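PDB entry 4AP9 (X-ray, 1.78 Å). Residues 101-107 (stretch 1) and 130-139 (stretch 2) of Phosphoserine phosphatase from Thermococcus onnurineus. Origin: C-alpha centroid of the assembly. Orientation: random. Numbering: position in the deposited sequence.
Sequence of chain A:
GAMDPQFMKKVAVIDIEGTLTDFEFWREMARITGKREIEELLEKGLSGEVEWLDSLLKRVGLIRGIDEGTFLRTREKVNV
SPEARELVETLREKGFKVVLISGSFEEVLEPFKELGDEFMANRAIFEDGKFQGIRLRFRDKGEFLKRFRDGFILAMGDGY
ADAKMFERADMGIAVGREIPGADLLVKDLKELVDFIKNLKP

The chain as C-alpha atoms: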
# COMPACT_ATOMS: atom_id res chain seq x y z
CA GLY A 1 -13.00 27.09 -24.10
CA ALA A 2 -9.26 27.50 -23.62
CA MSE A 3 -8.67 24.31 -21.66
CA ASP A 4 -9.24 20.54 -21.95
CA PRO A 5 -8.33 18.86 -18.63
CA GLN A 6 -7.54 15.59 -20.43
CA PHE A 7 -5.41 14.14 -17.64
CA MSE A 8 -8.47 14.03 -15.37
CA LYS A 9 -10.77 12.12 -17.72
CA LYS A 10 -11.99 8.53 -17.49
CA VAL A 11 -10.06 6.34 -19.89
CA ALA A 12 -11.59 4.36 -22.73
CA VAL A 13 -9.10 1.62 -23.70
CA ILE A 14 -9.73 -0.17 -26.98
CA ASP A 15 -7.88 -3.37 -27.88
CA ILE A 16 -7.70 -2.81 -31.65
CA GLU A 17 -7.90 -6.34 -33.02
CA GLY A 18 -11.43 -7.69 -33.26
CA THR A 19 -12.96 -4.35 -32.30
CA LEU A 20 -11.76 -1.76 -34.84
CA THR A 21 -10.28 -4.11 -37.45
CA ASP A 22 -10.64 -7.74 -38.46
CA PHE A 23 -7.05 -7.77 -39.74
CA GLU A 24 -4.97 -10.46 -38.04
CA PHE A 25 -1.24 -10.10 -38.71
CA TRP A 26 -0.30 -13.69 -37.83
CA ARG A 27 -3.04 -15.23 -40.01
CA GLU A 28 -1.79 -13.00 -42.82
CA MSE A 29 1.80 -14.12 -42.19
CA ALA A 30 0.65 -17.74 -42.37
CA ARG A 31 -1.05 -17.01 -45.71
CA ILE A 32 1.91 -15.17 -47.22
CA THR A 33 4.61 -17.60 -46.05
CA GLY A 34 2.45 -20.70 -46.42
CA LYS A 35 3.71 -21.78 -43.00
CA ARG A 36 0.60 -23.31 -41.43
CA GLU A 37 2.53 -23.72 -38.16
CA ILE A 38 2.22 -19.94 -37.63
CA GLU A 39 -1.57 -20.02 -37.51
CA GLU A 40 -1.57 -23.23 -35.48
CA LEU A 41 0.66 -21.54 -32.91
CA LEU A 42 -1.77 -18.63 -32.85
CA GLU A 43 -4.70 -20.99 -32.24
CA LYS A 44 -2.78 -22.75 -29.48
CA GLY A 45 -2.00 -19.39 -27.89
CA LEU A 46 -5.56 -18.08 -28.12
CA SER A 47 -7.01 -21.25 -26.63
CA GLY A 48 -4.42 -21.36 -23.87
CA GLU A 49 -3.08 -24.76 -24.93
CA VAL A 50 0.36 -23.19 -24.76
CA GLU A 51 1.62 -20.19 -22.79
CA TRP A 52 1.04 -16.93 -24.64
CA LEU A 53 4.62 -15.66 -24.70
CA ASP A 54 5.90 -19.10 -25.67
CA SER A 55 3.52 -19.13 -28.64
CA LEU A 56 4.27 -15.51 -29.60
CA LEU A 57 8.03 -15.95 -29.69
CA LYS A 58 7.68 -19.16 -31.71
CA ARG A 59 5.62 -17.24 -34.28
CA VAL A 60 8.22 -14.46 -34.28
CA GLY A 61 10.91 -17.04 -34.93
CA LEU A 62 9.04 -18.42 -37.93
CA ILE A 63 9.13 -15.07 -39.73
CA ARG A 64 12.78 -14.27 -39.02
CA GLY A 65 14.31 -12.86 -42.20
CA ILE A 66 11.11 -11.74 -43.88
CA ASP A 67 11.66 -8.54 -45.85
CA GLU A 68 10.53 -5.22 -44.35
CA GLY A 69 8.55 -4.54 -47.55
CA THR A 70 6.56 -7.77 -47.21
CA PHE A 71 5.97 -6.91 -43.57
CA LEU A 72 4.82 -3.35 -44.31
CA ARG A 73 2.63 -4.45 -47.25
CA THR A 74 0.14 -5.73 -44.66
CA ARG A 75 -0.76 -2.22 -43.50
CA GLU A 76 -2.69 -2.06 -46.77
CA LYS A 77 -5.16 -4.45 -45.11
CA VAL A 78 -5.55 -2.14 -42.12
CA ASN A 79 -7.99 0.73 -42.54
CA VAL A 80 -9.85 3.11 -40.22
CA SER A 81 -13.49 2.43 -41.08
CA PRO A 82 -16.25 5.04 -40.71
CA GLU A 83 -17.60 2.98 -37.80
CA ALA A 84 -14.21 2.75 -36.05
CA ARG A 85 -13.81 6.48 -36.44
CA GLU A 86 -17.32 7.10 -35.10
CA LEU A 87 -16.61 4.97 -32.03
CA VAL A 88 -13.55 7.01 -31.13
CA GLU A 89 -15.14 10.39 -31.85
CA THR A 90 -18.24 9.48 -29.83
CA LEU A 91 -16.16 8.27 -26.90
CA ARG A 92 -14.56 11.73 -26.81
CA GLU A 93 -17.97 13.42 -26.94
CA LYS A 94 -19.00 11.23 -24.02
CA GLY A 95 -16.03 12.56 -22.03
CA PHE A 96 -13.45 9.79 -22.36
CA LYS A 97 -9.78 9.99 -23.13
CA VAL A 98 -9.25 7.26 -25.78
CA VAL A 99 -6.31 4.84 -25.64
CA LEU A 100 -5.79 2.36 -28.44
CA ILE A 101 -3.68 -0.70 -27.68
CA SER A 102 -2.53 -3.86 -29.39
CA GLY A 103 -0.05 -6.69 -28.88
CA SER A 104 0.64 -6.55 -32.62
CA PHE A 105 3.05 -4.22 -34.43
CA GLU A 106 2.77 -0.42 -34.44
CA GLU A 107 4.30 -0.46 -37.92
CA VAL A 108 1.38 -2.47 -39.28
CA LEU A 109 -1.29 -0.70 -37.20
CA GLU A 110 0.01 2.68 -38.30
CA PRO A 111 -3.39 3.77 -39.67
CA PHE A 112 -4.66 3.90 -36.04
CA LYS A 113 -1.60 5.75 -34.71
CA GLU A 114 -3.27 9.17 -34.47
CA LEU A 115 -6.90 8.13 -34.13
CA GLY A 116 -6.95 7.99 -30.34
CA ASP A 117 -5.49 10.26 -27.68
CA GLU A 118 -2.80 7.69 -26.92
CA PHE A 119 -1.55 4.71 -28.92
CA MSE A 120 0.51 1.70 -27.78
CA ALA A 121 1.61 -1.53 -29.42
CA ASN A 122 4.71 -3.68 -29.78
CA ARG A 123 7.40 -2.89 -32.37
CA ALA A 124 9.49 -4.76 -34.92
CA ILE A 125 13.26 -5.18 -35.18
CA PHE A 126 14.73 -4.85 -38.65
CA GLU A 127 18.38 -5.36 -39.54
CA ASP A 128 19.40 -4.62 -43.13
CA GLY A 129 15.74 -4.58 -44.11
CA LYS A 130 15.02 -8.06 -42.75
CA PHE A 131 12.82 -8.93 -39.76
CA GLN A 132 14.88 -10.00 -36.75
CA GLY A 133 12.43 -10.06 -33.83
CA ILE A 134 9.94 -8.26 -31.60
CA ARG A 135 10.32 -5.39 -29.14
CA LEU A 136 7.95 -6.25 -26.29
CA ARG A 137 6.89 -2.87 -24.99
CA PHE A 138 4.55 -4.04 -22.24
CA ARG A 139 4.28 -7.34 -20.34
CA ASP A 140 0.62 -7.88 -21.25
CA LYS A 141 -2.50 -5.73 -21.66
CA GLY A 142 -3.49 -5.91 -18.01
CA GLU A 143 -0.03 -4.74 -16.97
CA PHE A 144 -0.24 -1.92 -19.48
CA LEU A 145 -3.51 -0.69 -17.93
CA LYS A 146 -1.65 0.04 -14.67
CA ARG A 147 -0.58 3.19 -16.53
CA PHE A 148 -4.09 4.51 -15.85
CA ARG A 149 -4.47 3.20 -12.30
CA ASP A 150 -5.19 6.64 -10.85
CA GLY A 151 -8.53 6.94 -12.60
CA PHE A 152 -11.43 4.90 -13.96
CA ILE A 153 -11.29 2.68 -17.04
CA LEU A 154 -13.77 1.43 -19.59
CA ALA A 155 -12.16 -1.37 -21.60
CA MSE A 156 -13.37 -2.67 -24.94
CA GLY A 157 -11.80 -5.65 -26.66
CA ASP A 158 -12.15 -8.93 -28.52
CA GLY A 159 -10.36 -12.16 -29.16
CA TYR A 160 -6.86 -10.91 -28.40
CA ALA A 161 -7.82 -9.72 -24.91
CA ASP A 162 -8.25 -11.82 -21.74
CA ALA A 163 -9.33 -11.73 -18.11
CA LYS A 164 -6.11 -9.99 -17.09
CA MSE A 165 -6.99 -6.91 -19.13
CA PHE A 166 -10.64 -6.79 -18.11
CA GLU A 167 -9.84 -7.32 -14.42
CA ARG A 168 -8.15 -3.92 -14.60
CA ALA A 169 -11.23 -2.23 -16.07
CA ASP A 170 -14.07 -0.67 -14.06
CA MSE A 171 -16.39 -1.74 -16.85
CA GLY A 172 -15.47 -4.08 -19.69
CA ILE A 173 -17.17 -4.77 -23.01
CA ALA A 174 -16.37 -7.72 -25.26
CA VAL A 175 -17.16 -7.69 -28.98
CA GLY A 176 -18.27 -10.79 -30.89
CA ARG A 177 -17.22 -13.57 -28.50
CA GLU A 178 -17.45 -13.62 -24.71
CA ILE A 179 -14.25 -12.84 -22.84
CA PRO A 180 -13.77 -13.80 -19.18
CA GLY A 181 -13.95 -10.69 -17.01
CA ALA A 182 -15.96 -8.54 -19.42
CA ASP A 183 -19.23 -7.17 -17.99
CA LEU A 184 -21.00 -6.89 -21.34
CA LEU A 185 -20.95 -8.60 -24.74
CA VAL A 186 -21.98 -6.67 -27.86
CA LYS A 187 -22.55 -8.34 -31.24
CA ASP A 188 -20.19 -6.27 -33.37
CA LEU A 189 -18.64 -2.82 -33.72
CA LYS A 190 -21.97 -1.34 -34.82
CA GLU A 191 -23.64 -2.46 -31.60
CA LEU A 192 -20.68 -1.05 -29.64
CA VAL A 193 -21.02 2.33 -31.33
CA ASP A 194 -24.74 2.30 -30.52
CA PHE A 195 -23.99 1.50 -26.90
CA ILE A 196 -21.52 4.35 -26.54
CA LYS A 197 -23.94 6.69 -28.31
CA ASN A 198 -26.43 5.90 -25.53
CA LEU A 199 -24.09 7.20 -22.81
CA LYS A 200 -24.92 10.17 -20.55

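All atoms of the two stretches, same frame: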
# COMPACT_ATOMS: atom_id res chain seq x y z
N ILE A 101 -4.80 0.19 -27.96
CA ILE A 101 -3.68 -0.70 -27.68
C ILE A 101 -3.74 -1.93 -28.56
O ILE A 101 -4.80 -2.29 -29.08
CB ILE A 101 -3.64 -1.12 -26.19
CG1 ILE A 101 -4.86 -1.96 -25.79
CG2 ILE A 101 -3.59 0.10 -25.28
CD1 ILE A 101 -4.79 -2.44 -24.35
N SER A 102 -2.59 -2.56 -28.74
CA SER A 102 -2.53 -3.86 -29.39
C SER A 102 -1.23 -4.57 -29.02
O SER A 102 -0.22 -3.91 -28.74
CB SER A 102 -2.60 -3.70 -30.92
OG SER A 102 -2.51 -4.97 -31.58
N GLY A 103 -1.26 -5.89 -29.04
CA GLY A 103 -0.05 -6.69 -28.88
C GLY A 103 0.64 -6.94 -30.21
O GLY A 103 1.71 -7.57 -30.26
N SER A 104 0.03 -6.47 -31.30
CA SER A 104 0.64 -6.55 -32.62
C SER A 104 1.51 -5.32 -32.86
O SER A 104 1.68 -4.48 -31.96
CB SER A 104 -0.42 -6.51 -33.73
OG SER A 104 0.15 -6.90 -34.99
N PHE A 105 2.04 -5.23 -34.08
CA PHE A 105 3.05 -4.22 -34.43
C PHE A 105 2.55 -2.82 -34.78
O PHE A 105 1.64 -2.66 -35.60
CB PHE A 105 3.87 -4.80 -35.59
CG PHE A 105 4.56 -6.09 -35.26
CD1 PHE A 105 5.76 -6.10 -34.58
CD2 PHE A 105 4.01 -7.31 -35.64
CE1 PHE A 105 6.39 -7.27 -34.27
CE2 PHE A 105 4.65 -8.50 -35.33
CZ PHE A 105 5.84 -8.48 -34.64
N GLU A 106 3.13 -1.80 -34.14
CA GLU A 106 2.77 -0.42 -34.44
C GLU A 106 2.95 -0.10 -35.92
O GLU A 106 2.22 0.73 -36.47
CB GLU A 106 3.63 0.56 -33.62
CG GLU A 106 3.19 0.64 -32.15
CD GLU A 106 3.73 1.88 -31.45
OE1 GLU A 106 4.51 2.64 -32.09
OE2 GLU A 106 3.37 2.09 -30.26
N GLU A 107 3.93 -0.75 -36.55
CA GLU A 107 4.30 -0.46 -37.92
C GLU A 107 3.17 -0.87 -38.86
O GLU A 107 2.87 -0.19 -39.85
CB GLU A 107 5.62 -1.17 -38.27
CG GLU A 107 6.85 -0.71 -37.43
CD GLU A 107 7.07 -1.51 -36.13
OE1 GLU A 107 6.14 -2.20 -35.67
OE2 GLU A 107 8.19 -1.48 -35.59
N LYS A 130 15.60 -6.75 -43.02
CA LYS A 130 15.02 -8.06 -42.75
C LYS A 130 14.58 -8.20 -41.29
O LYS A 130 15.28 -7.76 -40.37
CB LYS A 130 16.01 -9.16 -43.10
CG LYS A 130 16.67 -9.00 -44.46
CD LYS A 130 15.64 -9.08 -45.56
CE LYS A 130 16.33 -9.11 -46.92
NZ LYS A 130 15.35 -9.15 -48.04
N PHE A 131 13.42 -8.82 -41.09
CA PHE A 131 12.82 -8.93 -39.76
C PHE A 131 13.69 -9.80 -38.85
O PHE A 131 14.01 -10.94 -39.18
CB PHE A 131 11.40 -9.50 -39.86
CG PHE A 131 10.69 -9.64 -38.54
CD1 PHE A 131 10.06 -8.55 -37.96
CD2 PHE A 131 10.64 -10.86 -37.89
CE1 PHE A 131 9.38 -8.67 -36.74
CE2 PHE A 131 9.98 -10.99 -36.67
CZ PHE A 131 9.35 -9.90 -36.10
N GLN A 132 14.06 -9.25 -37.70
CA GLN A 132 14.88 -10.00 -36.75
C GLN A 132 14.14 -10.46 -35.49
O GLN A 132 14.49 -11.48 -34.92
CB GLN A 132 16.12 -9.20 -36.35
CG GLN A 132 17.19 -9.16 -37.42
CD GLN A 132 17.27 -10.45 -38.20
OE1 GLN A 132 17.36 -11.54 -37.63
NE2 GLN A 132 17.23 -10.34 -39.52
N GLY A 133 13.14 -9.71 -35.05
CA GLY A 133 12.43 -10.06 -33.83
C GLY A 133 11.46 -8.99 -33.37
O GLY A 133 11.16 -8.04 -34.11
N ILE A 134 10.96 -9.16 -32.15
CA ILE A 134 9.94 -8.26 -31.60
C ILE A 134 10.48 -7.45 -30.41
O ILE A 134 11.25 -7.96 -29.61
CB ILE A 134 8.70 -9.05 -31.16
CG1 ILE A 134 7.55 -8.10 -30.75
CG2 ILE A 134 9.04 -10.03 -30.05
CD1 ILE A 134 6.19 -8.82 -30.59
N ARG A 135 10.08 -6.19 -30.33
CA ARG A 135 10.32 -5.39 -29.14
C ARG A 135 9.04 -5.47 -28.32
O ARG A 135 8.01 -4.94 -28.75
CB ARG A 135 10.57 -3.91 -29.49
CG ARG A 135 11.75 -3.64 -30.42
CD ARG A 135 12.12 -2.14 -30.37
NE ARG A 135 12.71 -1.68 -31.62
CZ ARG A 135 14.00 -1.85 -31.94
NH1 ARG A 135 14.82 -2.48 -31.10
NH2 ARG A 135 14.47 -1.41 -33.11
N LEU A 136 9.10 -6.13 -27.17
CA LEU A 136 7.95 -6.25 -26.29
C LEU A 136 7.89 -5.03 -25.40
O LEU A 136 8.76 -4.82 -24.56
CB LEU A 136 8.05 -7.51 -25.41
CG LEU A 136 8.02 -8.89 -26.08
CD1 LEU A 136 8.11 -9.99 -25.03
CD2 LEU A 136 6.76 -9.07 -26.92
N ARG A 137 6.88 -4.20 -25.60
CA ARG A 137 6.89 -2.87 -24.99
C ARG A 137 6.01 -2.78 -23.75
O ARG A 137 5.99 -1.75 -23.06
CB ARG A 137 6.51 -1.84 -26.05
CG ARG A 137 7.44 -1.93 -27.26
CD ARG A 137 7.20 -0.82 -28.26
NE ARG A 137 7.46 0.49 -27.68
CZ ARG A 137 6.59 1.50 -27.71
NH1 ARG A 137 5.41 1.33 -28.31
NH2 ARG A 137 6.89 2.66 -27.16
N PHE A 138 5.30 -3.87 -23.48
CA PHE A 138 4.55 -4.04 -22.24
C PHE A 138 4.42 -5.54 -21.97
O PHE A 138 4.49 -6.34 -22.91
CB PHE A 138 3.18 -3.34 -22.32
CG PHE A 138 2.34 -3.76 -23.50
CD1 PHE A 138 2.49 -3.14 -24.72
CD2 PHE A 138 1.42 -4.78 -23.38
CE1 PHE A 138 1.73 -3.52 -25.80
CE2 PHE A 138 0.65 -5.17 -24.46
CZ PHE A 138 0.80 -4.55 -25.67
N ARG A 139 4.27 -5.93 -20.71
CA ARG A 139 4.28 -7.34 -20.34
C ARG A 139 3.07 -8.04 -20.94
O ARG A 139 3.18 -9.11 -21.55
CB ARG A 139 4.25 -7.50 -18.83
CG ARG A 139 4.32 -8.93 -18.33
CD ARG A 139 4.17 -8.94 -16.81
NE ARG A 139 4.41 -10.25 -16.23
CZ ARG A 139 3.67 -10.77 -15.26
NH1 ARG A 139 2.63 -10.10 -14.77
NH2 ARG A 139 3.96 -11.98 -14.79

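Segments that lie far apart in sequence often meet through a few long side chains while their backbones stay out of hydrogen-bonding reach. Residues 101-107 and 130-139 of the phosphoserine phosphatase from Thermococcus onnurineus make a compact example. The first stretch enters as a strand at I101 and S102, turns a corner at G103 and S104, and continues through F105 to E106 and E107. The second is a strand from K130 to R135 that gives way to loop. Where the two run nearest each other, the CA atoms of G103 and L136 are 8.4 Å apart and those of F105 and I134 8.5 Å. These spacings are too wide for sheet pairing, and no hydrogen bond crosses the interface. Side chains bridge much of the gap, and the contact buries 302 Å² in all, both sides summed.

F105 contributes most. Its CA-to-CB bond points sideways to the second stretch, yet with chi1 in the m well the end of the ring comes nearer to it. There the ring meets two apolar partners: F105 CE1 lies 3.8 Å from I134 CG1, and F105 CZ lies 4.1 Å from F131 CZ. I134 behaves in a matching way, for its CB also sets out sideways while the end of its side chain, with both chi angles t, closes on the ring. The CA-to-CB bond of F131, by contrast, points toward the first stretch. The two phenylalanine rings have perpendicular planes and centroids 5.9 Å apart, but their approach is oblique, so the pair is best read as hydrophobic packing. All three residues are buried, as suits a contact built from van der Waals attraction and the exclusion of water.

F138, next in covered area, works at the corner. Its CA-to-CB bond points toward the first stretch, and the side chain, with chi1 p, carries the ring to the backbone of S102 and G103. S102 O sits 3.3 Å from F138 CZ, near the ring plane and at its edge, where aromatic C-H groups carry a slight positive charge that suits a carbonyl oxygen. That oxygen has no hydrogen-bonding partner in the model, so the ring edge covers it without replacing a true donor. G103 CA is 4.0 Å from the same F138 CZ, in an oblique approach. The corner is tied within its own stretch: S104 N donates a hydrogen bond to S102 OG across 3.0 Å, while the CA-to-CB bond of S102 points away from the second stretch.

Charge completes the contact. The CA-to-CB bonds of E106 and R137 each point toward the other stretch, and E106 OE2 forms a salt bridge with R137 NH1 at 2.9 Å. The carboxylate oxygen lies at the guanidinium edge, near its plane, where the N-H groups are directed. Both residues are buried, and both of these atoms also hydrogen-bond elsewhere in the structure. The principle is plain: apolar packing, ring-to-backbone contact and a buried ion pair can join two segments whose backbones never pair.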